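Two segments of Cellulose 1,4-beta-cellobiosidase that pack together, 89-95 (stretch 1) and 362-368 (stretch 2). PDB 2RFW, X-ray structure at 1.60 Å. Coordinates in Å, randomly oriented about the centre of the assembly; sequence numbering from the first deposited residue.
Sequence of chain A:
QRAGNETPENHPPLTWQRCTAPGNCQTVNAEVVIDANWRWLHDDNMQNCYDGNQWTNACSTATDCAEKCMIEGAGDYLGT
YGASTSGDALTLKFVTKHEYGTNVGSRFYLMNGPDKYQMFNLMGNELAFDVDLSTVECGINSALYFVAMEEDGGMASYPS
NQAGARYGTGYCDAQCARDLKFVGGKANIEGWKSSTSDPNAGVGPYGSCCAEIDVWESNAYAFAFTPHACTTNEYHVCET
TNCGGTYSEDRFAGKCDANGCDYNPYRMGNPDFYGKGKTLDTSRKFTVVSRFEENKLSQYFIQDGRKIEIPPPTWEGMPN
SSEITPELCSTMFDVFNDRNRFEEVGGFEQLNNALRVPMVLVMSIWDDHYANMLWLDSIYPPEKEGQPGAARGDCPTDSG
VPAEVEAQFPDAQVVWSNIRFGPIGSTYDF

Stretch 1 89-95: ALTLKFV
Stretch 2, residues 362-368: VMSIWDD

No hydrogen bond joins these two strands, although they run in nearly the same direction: packing alone holds the contact, with side chains of stretch 1 resting on both side chains and backbone of stretch 2. Strand axes 7.8 Å apart at closest approach, with an angle of 27° between their N-to-C directions and a signed crossing of -27°, set the strands too far apart for direct backbone pairing, leaving room for side chains between them. The CA atoms set the register, L90 to M363 at 8.6 Å and F94 to I365 at 6.4 Å, so the backbones converge between L90 and F94.

Both chains are extended. In stretch 1, phi/psi runs from -92/130 at L90 through -153/116 at L92 to -92/117 at K93, then breaks at F94 (-44/-77). In stretch 2, M363 (-127/149), S364 (-174/146) and I365 (-129/157) stay in the beta region. Alternation does the sorting: L90 and L92 point toward the partner, as do M363, I365 and D367, while S364, W366 and the partly exposed K93 point away. L90, L92, F94, M363 and I365 are buried and apolar, as suits packing.

L90 (chi1 t, chi2 p) sends CD2 to within 3.3 Å of M363 CE, a tight apolar touch reached by the long, flexible methionine (chi1 m, chi2 119°, chi3 17°). L92, with chi1 at -91° and chi2 t, lays CD1 against the backbone, 3.9 Å from S364 CA and 4.0 Å from I365 N; its CB lies 4.5 Å from I365 CG2.

F94 loses the most surface, 95 Å² of a summed 375 Å². Its CB points sideways, yet chi1 t and chi2 35° bring the ring nearer. I365, t at both chi angles, places CD1 3.8 Å from F94 CB, while F94 CE1 reaches 3.8 Å from W366 C. At the far end, F94 CZ meets D367 OD2 at 3.4 Å, the aspartate being p at chi1 with chi2 15°. The broad ring thus spans aliphatic, backbone and carboxylate surfaces.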

# COMPACT_ATOMS: atom_id res chain seq x y z
N ALA A 89 1.30 -17.65 -5.69
CA ALA A 89 2.40 -16.71 -5.60
C ALA A 89 2.41 -15.53 -6.57
O ALA A 89 2.65 -15.71 -7.77
CB ALA A 89 3.71 -17.49 -5.84
N LEU A 90 2.22 -14.30 -6.07
CA LEU A 90 2.43 -13.12 -6.89
C LEU A 90 3.87 -12.62 -6.71
O LEU A 90 4.35 -12.43 -5.60
CB LEU A 90 1.49 -11.95 -6.59
CG LEU A 90 1.72 -10.66 -7.37
CD1 LEU A 90 2.01 -10.93 -8.85
CD2 LEU A 90 0.55 -9.69 -7.28
N THR A 91 4.50 -12.41 -7.85
CA THR A 91 5.84 -11.84 -7.96
C THR A 91 5.70 -10.39 -8.37
O THR A 91 4.65 -10.00 -8.90
CB THR A 91 6.68 -12.66 -8.94
OG1 THR A 91 7.02 -13.89 -8.28
CG2 THR A 91 7.99 -11.99 -9.30
N LEU A 92 6.70 -9.56 -8.12
CA LEU A 92 6.65 -8.16 -8.54
C LEU A 92 8.10 -7.69 -8.72
O LEU A 92 8.82 -7.69 -7.73
CB LEU A 92 5.90 -7.29 -7.54
CG LEU A 92 4.41 -7.06 -7.68
CD1 LEU A 92 3.89 -6.10 -6.61
CD2 LEU A 92 4.03 -6.52 -9.06
N LYS A 93 8.49 -7.34 -9.93
CA LYS A 93 9.83 -6.88 -10.28
C LYS A 93 9.88 -5.35 -10.19
O LYS A 93 9.18 -4.66 -10.93
CB LYS A 93 10.21 -7.31 -11.69
CG LYS A 93 10.93 -8.63 -11.88
CD LYS A 93 10.42 -9.31 -13.15
CE LYS A 93 11.51 -9.89 -14.02
NZ LYS A 93 11.06 -10.08 -15.43
N PHE A 94 10.71 -4.84 -9.29
CA PHE A 94 10.88 -3.43 -9.00
C PHE A 94 10.94 -2.58 -10.26
O PHE A 94 9.98 -1.91 -10.60
CB PHE A 94 12.15 -3.17 -8.19
CG PHE A 94 12.36 -1.72 -7.79
CD1 PHE A 94 11.30 -0.90 -7.45
CD2 PHE A 94 13.64 -1.20 -7.74
CE1 PHE A 94 11.50 0.41 -7.07
CE2 PHE A 94 13.85 0.11 -7.35
CZ PHE A 94 12.78 0.92 -7.01
N VAL A 95 12.11 -2.64 -10.91
CA VAL A 95 12.28 -1.91 -12.16
C VAL A 95 12.11 -2.87 -13.33
O VAL A 95 12.68 -3.96 -13.40
CB VAL A 95 13.65 -1.23 -12.30
CG1 VAL A 95 13.73 -0.52 -13.65
CG2 VAL A 95 13.89 -0.26 -11.16
N VAL A 362 -4.38 -5.42 -1.25
CA VAL A 362 -3.38 -4.84 -2.13
C VAL A 362 -1.97 -5.33 -1.83
O VAL A 362 -1.55 -5.59 -0.71
CB VAL A 362 -3.36 -3.29 -2.05
CG1 VAL A 362 -2.94 -2.74 -3.41
CG2 VAL A 362 -4.68 -2.71 -1.60
N MET A 363 -1.20 -5.46 -2.91
CA MET A 363 0.21 -5.83 -2.86
C MET A 363 0.97 -4.78 -3.66
O MET A 363 0.39 -4.24 -4.61
CB MET A 363 0.44 -7.22 -3.43
CG MET A 363 0.35 -8.36 -2.43
SD MET A 363 -0.96 -9.51 -2.89
CE MET A 363 -1.26 -9.07 -4.59
N SER A 364 2.22 -4.46 -3.33
CA SER A 364 2.81 -3.35 -4.10
C SER A 364 4.27 -3.09 -3.81
O SER A 364 4.79 -3.25 -2.70
CB SER A 364 1.98 -2.08 -3.80
OG SER A 364 2.49 -1.42 -2.66
N ILE A 365 5.00 -2.66 -4.85
CA ILE A 365 6.39 -2.26 -4.63
C ILE A 365 6.58 -0.88 -5.26
O ILE A 365 5.83 -0.48 -6.15
CB ILE A 365 7.47 -3.20 -5.18
CG1 ILE A 365 8.89 -2.91 -4.67
CG2 ILE A 365 7.50 -3.22 -6.70
CD1 ILE A 365 9.95 -3.90 -5.12
N TRP A 366 7.59 -0.19 -4.76
CA TRP A 366 7.89 1.16 -5.22
C TRP A 366 9.06 1.74 -4.41
O TRP A 366 9.54 1.13 -3.46
CB TRP A 366 6.63 2.00 -5.13
CG TRP A 366 6.02 2.29 -3.80
CD1 TRP A 366 6.34 1.83 -2.56
CD2 TRP A 366 4.90 3.17 -3.60
NE1 TRP A 366 5.51 2.36 -1.61
CE2 TRP A 366 4.61 3.19 -2.22
CE3 TRP A 366 4.12 3.95 -4.46
CZ2 TRP A 366 3.58 3.95 -1.69
CZ3 TRP A 366 3.09 4.71 -3.93
CH2 TRP A 366 2.83 4.70 -2.55
N ASP A 367 9.45 2.93 -4.84
CA ASP A 367 10.43 3.80 -4.22
C ASP A 367 9.75 5.13 -3.88
O ASP A 367 8.58 5.28 -4.26
CB ASP A 367 11.61 4.02 -5.16
CG ASP A 367 11.11 4.22 -6.59
OD1 ASP A 367 9.90 4.47 -6.76
OD2 ASP A 367 11.94 4.14 -7.52
N ASP A 368 10.47 5.98 -3.18
CA ASP A 368 9.98 7.14 -2.46
C ASP A 368 10.65 8.45 -2.84
O ASP A 368 11.64 8.89 -2.25
CB ASP A 368 10.16 6.89 -0.95
CG ASP A 368 9.23 7.72 -0.10
OD1 ASP A 368 8.58 8.62 -0.67
OD2 ASP A 368 9.16 7.49 1.13